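Local coordinates for extracellular solute-binding protein, family 3 (Methylophaga aminisulfidivorans MP, PDB 5SV6) that is of unknown function but has a periplasmic binding protein-like architecture and probably serves the methanol dehydrogenase system, at residues Y124-K136 with V223-E237. Numbering follows the deposited sequence.
Sequences YKSGYAFIYPADK and VKSASVPLKMVVSEE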
loop_
_atom_site.group_PDB
_atom_site.type_symbol
_atom_site.label_atom_id
_atom_site.label_comp_id
_atom_site.label_asym_id
_atom_site.label_seq_id
_atom_site.Cartn_x
_atom_site.Cartn_y
_atom_site.Cartn_z
ATOM N N TYR A 124 -7.973 -9.093 -2.387
ATOM C CA TYR A 124 -6.846 -9.230 -3.319
ATOM C C TYR A 124 -5.535 -9.507 -2.616
ATOM O O TYR A 124 -5.431 -9.404 -1.402
ATOM C CB TYR A 124 -6.686 -8.018 -4.255
ATOM C CG TYR A 124 -6.270 -6.694 -3.613
ATOM C CD1 TYR A 124 -5.031 -6.120 -3.892
ATOM C CD2 TYR A 124 -7.133 -6.002 -2.776
ATOM C CE1 TYR A 124 -4.655 -4.903 -3.325
ATOM C CE2 TYR A 124 -6.776 -4.784 -2.214
ATOM C CZ TYR A 124 -5.537 -4.238 -2.493
ATOM O OH TYR A 124 -5.192 -3.021 -1.937
ATOM N N LYS A 125 -4.526 -9.825 -3.409
ATOM C CA LYS A 125 -3.176 -9.997 -2.899
ATOM C C LYS A 125 -2.231 -9.239 -3.829
ATOM O O LYS A 125 -2.347 -9.311 -5.059
ATOM C CB LYS A 125 -2.831 -11.491 -2.853
ATOM C CG LYS A 125 -1.469 -11.847 -2.216
ATOM C CD LYS A 125 -1.249 -13.367 -2.303
ATOM C CE LYS A 125 0.084 -13.785 -1.700
ATOM N NZ LYS A 125 0.222 -15.263 -1.675
ATOM N N SER A 126 -1.309 -8.480 -3.254
ATOM C CA SER A 126 -0.306 -7.820 -4.080
ATOM C C SER A 126 1.035 -7.881 -3.369
ATOM O O SER A 126 1.173 -8.573 -2.369
ATOM C CB SER A 126 -0.716 -6.379 -4.397
ATOM O OG SER A 126 0.060 -5.869 -5.465
ATOM N N GLY A 127 2.033 -7.196 -3.904
ATOM C CA GLY A 127 3.346 -7.235 -3.292
ATOM C C GLY A 127 4.132 -5.957 -3.465
ATOM O O GLY A 127 3.760 -5.087 -4.254
ATOM N N TYR A 128 5.208 -5.844 -2.693
ATOM C CA TYR A 128 6.208 -4.806 -2.886
ATOM C C TYR A 128 6.884 -5.104 -4.214
ATOM O O TYR A 128 6.972 -6.258 -4.611
ATOM C CB TYR A 128 7.218 -4.818 -1.723
ATOM C CG TYR A 128 6.628 -4.185 -0.492
ATOM C CD1 TYR A 128 5.770 -4.897 0.333
ATOM C CD2 TYR A 128 6.885 -2.854 -0.183
ATOM C CE1 TYR A 128 5.187 -4.305 1.434
ATOM C CE2 TYR A 128 6.314 -2.257 0.917
ATOM C CZ TYR A 128 5.463 -2.985 1.720
ATOM O OH TYR A 128 4.887 -2.390 2.821
ATOM N N ALA A 129 7.337 -4.061 -4.904
ATOM C CA ALA A 129 7.897 -4.222 -6.246
ATOM C C ALA A 129 9.095 -3.311 -6.491
ATOM O O ALA A 129 9.125 -2.180 -6.012
ATOM C CB ALA A 129 6.823 -3.956 -7.313
ATOM N N PHE A 130 10.066 -3.819 -7.248
ATOM C CA PHE A 130 11.180 -3.018 -7.750
ATOM C C PHE A 130 10.715 -2.174 -8.918
ATOM O O PHE A 130 10.056 -2.672 -9.830
ATOM C CB PHE A 130 12.321 -3.922 -8.207
ATOM C CG PHE A 130 12.873 -4.774 -7.114
ATOM C CD1 PHE A 130 13.813 -4.258 -6.228
ATOM C CD2 PHE A 130 12.441 -6.081 -6.954
ATOM C CE1 PHE A 130 14.309 -5.032 -5.200
ATOM C CE2 PHE A 130 12.940 -6.867 -5.937
ATOM C CZ PHE A 130 13.879 -6.346 -5.063
ATOM N N ILE A 131 11.052 -0.892 -8.880
ATOM C CA ILE A 131 10.634 0.040 -9.908
ATOM C C ILE A 131 11.864 0.782 -10.425
ATOM O O ILE A 131 12.530 1.479 -9.664
ATOM C CB ILE A 131 9.592 1.024 -9.350
ATOM C CG1 ILE A 131 8.299 0.269 -9.005
ATOM C CG2 ILE A 131 9.325 2.151 -10.351
ATOM C CD1 ILE A 131 7.330 1.031 -8.092
ATOM N N TYR A 132 12.161 0.625 -11.714
ATOM C CA TYR A 132 13.383 1.162 -12.300
ATOM C C TYR A 132 13.190 1.481 -13.788
ATOM O O TYR A 132 12.205 1.046 -14.388
ATOM C CB TYR A 132 14.553 0.185 -12.077
ATOM C CG TYR A 132 14.306 -1.229 -12.541
ATOM C CD1 TYR A 132 13.696 -2.152 -11.710
ATOM C CD2 TYR A 132 14.709 -1.649 -13.804
ATOM C CE1 TYR A 132 13.468 -3.457 -12.130
ATOM C CE2 TYR A 132 14.489 -2.945 -14.235
ATOM C CZ TYR A 132 13.872 -3.845 -13.394
ATOM O OH TYR A 132 13.655 -5.141 -13.814
ATOM N N PRO A 133 14.112 2.259 -14.393
ATOM C CA PRO A 133 13.853 2.641 -15.787
ATOM C C PRO A 133 13.922 1.451 -16.731
ATOM O O PRO A 133 14.797 0.600 -16.583
ATOM C CB PRO A 133 14.986 3.631 -16.103
ATOM C CG PRO A 133 15.399 4.168 -14.778
ATOM C CD PRO A 133 15.278 2.975 -13.846
ATOM N N ALA A 134 12.989 1.382 -17.669
ATOM C CA ALA A 134 13.001 0.306 -18.641
ATOM C C ALA A 134 14.051 0.640 -19.688
ATOM O O ALA A 134 14.500 1.790 -19.776
ATOM C CB ALA A 134 11.632 0.147 -19.280
ATOM N N ASP A 135 14.451 -0.365 -20.460
ATOM C CA ASP A 135 15.329 -0.172 -21.613
ATOM C C ASP A 135 16.730 0.320 -21.244
ATOM O O ASP A 135 17.421 0.924 -22.070
ATOM C CB ASP A 135 14.683 0.785 -22.628
ATOM C CG ASP A 135 13.302 0.330 -23.065
ATOM O OD1 ASP A 135 13.171 -0.832 -23.502
ATOM O OD2 ASP A 135 12.343 1.129 -22.952
ATOM N N LYS A 136 17.147 0.068 -20.006
ATOM C CA LYS A 136 18.498 0.415 -19.588
ATOM C C LYS A 136 19.322 -0.844 -19.369
ATOM O O LYS A 136 20.414 -0.790 -18.811
ATOM C CB LYS A 136 18.480 1.267 -18.322
ATOM C CG LYS A 136 17.692 2.552 -18.471
ATOM C CD LYS A 136 18.370 3.512 -19.442
ATOM C CE LYS A 136 17.513 4.747 -19.677
ATOM N NZ LYS A 136 16.341 4.440 -20.547
ATOM N N VAL A 223 3.373 4.703 -11.876
ATOM C CA VAL A 223 4.222 3.988 -12.823
ATOM C C VAL A 223 3.602 4.052 -14.228
ATOM O O VAL A 223 4.292 4.308 -15.211
ATOM C CB VAL A 223 4.449 2.521 -12.410
ATOM C CG1 VAL A 223 5.208 1.784 -13.511
ATOM C CG2 VAL A 223 5.218 2.442 -11.090
ATOM N N LYS A 224 2.295 3.853 -14.320
ATOM C CA LYS A 224 1.620 3.983 -15.613
ATOM C C LYS A 224 1.746 5.380 -16.229
ATOM O O LYS A 224 2.087 5.524 -17.403
ATOM C CB LYS A 224 0.147 3.603 -15.493
ATOM C CG LYS A 224 -0.618 3.761 -16.805
ATOM C CD LYS A 224 -2.047 3.296 -16.640
ATOM C CE LYS A 224 -2.088 1.912 -16.019
ATOM N NZ LYS A 224 -3.445 1.589 -15.496
ATOM N N SER A 225 1.479 6.411 -15.440
ATOM C CA SER A 225 1.522 7.775 -15.954
ATOM C C SER A 225 2.933 8.373 -16.017
ATOM O O SER A 225 3.094 9.550 -16.360
ATOM C CB SER A 225 0.587 8.685 -15.146
ATOM O OG SER A 225 1.032 8.829 -13.804
ATOM N N ALA A 226 3.946 7.566 -15.698
ATOM C CA ALA A 226 5.326 8.036 -15.649
ATOM C C ALA A 226 5.736 8.680 -16.970
ATOM O O ALA A 226 5.286 8.257 -18.030
ATOM C CB ALA A 226 6.273 6.884 -15.312
ATOM N N SER A 227 6.589 9.699 -16.896
ATOM C CA SER A 227 7.012 10.426 -18.087
ATOM C C SER A 227 8.119 9.679 -18.842
ATOM O O SER A 227 8.369 9.943 -20.019
ATOM C CB SER A 227 7.425 11.865 -17.740
ATOM O OG SER A 227 8.600 11.901 -16.950
ATOM N N VAL A 228 8.762 8.729 -18.168
ATOM C CA VAL A 228 9.683 7.815 -18.839
ATOM C C VAL A 228 9.249 6.388 -18.540
ATOM O O VAL A 228 8.703 6.124 -17.468
ATOM C CB VAL A 228 11.145 8.010 -18.392
ATOM C CG1 VAL A 228 11.681 9.349 -18.879
ATOM C CG2 VAL A 228 11.280 7.870 -16.874
ATOM N N PRO A 229 9.480 5.463 -19.489
ATOM C CA PRO A 229 8.968 4.102 -19.304
ATOM C C PRO A 229 9.636 3.433 -18.106
ATOM O O PRO A 229 10.860 3.445 -18.013
ATOM C CB PRO A 229 9.381 3.388 -20.596
ATOM C CG PRO A 229 9.632 4.476 -21.583
ATOM C CD PRO A 229 10.160 5.626 -20.785
ATOM N N LEU A 230 8.836 2.867 -17.207
ATOM C CA LEU A 230 9.377 2.204 -16.026
ATOM C C LEU A 230 9.005 0.734 -16.029
ATOM O O LEU A 230 7.977 0.339 -16.584
ATOM C CB LEU A 230 8.839 2.853 -14.746
ATOM C CG LEU A 230 9.115 4.347 -14.537
ATOM C CD1 LEU A 230 8.537 4.797 -13.198
ATOM C CD2 LEU A 230 10.605 4.675 -14.602
ATOM N N LYS A 231 9.847 -0.074 -15.404
ATOM C CA LYS A 231 9.507 -1.453 -15.132
ATOM C C LYS A 231 9.060 -1.548 -13.691
ATOM O O LYS A 231 9.612 -0.866 -12.825
ATOM C CB LYS A 231 10.720 -2.361 -15.342
ATOM C CG LYS A 231 11.007 -2.686 -16.801
ATOM C CD LYS A 231 11.840 -3.964 -16.922
ATOM C CE LYS A 231 11.048 -5.187 -16.471
ATOM N NZ LYS A 231 11.807 -6.452 -16.680
HETATM N N MSE A 232 8.063 -2.391 -13.435
HETATM C CA MSE A 232 7.646 -2.698 -12.073
HETATM C C MSE A 232 7.645 -4.216 -11.879
HETATM O O MSE A 232 6.787 -4.927 -12.407
HETATM C CB MSE A 232 6.263 -2.101 -11.778
HETATM C CG MSE A 232 5.825 -2.280 -10.320
HETATM SE SE MSE A 232 4.150 -1.354 -9.869
HETATM C CE MSE A 232 3.002 -2.165 -11.207
ATOM N N VAL A 233 8.628 -4.712 -11.141
ATOM C CA VAL A 233 8.810 -6.140 -10.967
ATOM C C VAL A 233 8.430 -6.527 -9.549
ATOM O O VAL A 233 9.089 -6.112 -8.598
ATOM C CB VAL A 233 10.280 -6.543 -11.237
ATOM C CG1 VAL A 233 10.479 -8.035 -11.004
ATOM C CG2 VAL A 233 10.684 -6.156 -12.661
ATOM N N VAL A 234 7.361 -7.307 -9.407
ATOM C CA VAL A 234 6.875 -7.692 -8.085
ATOM C C VAL A 234 7.818 -8.680 -7.398
ATOM O O VAL A 234 8.265 -9.657 -8.015
ATOM C CB VAL A 234 5.464 -8.315 -8.167
ATOM C CG1 VAL A 234 4.989 -8.699 -6.791
ATOM C CG2 VAL A 234 4.483 -7.340 -8.831
ATOM N N SER A 235 8.124 -8.427 -6.126
ATOM C CA SER A 235 9.041 -9.291 -5.378
ATOM C C SER A 235 8.485 -10.697 -5.189
ATOM O O SER A 235 7.284 -10.919 -5.317
ATOM C CB SER A 235 9.347 -8.710 -3.995
ATOM O OG SER A 235 10.426 -7.803 -4.043
ATOM N N GLU A 236 9.380 -11.632 -4.880
ATOM C CA GLU A 236 8.997 -12.986 -4.498
ATOM C C GLU A 236 8.233 -12.928 -3.172
ATOM O O GLU A 236 8.436 -12.002 -2.381
ATOM C CB GLU A 236 10.247 -13.881 -4.397
ATOM C CG GLU A 236 10.849 -14.229 -5.769
ATOM C CD GLU A 236 12.293 -14.746 -5.706
ATOM O OE1 GLU A 236 12.822 -14.970 -4.597
ATOM O OE2 GLU A 236 12.904 -14.914 -6.783
ATOM N N GLU A 237 7.363 -13.906 -2.927
ATOM C CA GLU A 237 6.522 -13.891 -1.717
ATOM C C GLU A 237 7.332 -13.789 -0.428
ATOM O O GLU A 237 7.020 -12.984 0.456
ATOM C CB GLU A 237 5.596 -15.117 -1.661
ATOM C CG GLU A 237 4.657 -15.119 -0.443
ATOM C CD GLU A 237 3.483 -16.073 -0.588
ATOM O OE1 GLU A 237 3.619 -17.090 -1.300
ATOM O OE2 GLU A 237 2.417 -15.803 0.006
HETATM O O HOH W 1 14.961 -6.736 -15.409
HETATM O O HOH W 2 13.196 4.462 -19.287
#
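K125 and E237 form a salt bridge at one end of the contact: the extended lysine brings NZ to 2.8 Å from E237 OE2, which it meets from above the carboxylate plane, and R248 shares the same oxygen. Beyond it the backbones pair. F130 and V233 exchange two hydrogen bonds, as do Y132 and K231; S235 N to Y128 O (2.9 Å) and A134 N to P229 O (3.0 Å) continue the pairing outward. On one face of the strands K231 CB lies over the Y132 ring, a CH-pi contact 4.1 Å from its centroid. With CG held between the backbone N and the carbonyl carbon (chi1 53°), the Y132 side chain runs beside that of K231, pointing the same way, and sets OH 3.3 Å from V233 CG2; a water also binds OH. Were Y132 an alanine, K231 CB and V233 CG2 would probably lose their aromatic neighbour, and the water its phenol partner. On the other face, A129 CB touches CG of the selenomethionine M232 (3.6 Å), while I131 packs alongside the same residue and meets V223 tip to tip, CD1 to CG2 at 3.9 Å. The pairing is a worked example of antiparallel strand association: strand 230-234 lies against the C-terminal end of the long strand 118-133, in the periplasmic binding protein-like fold.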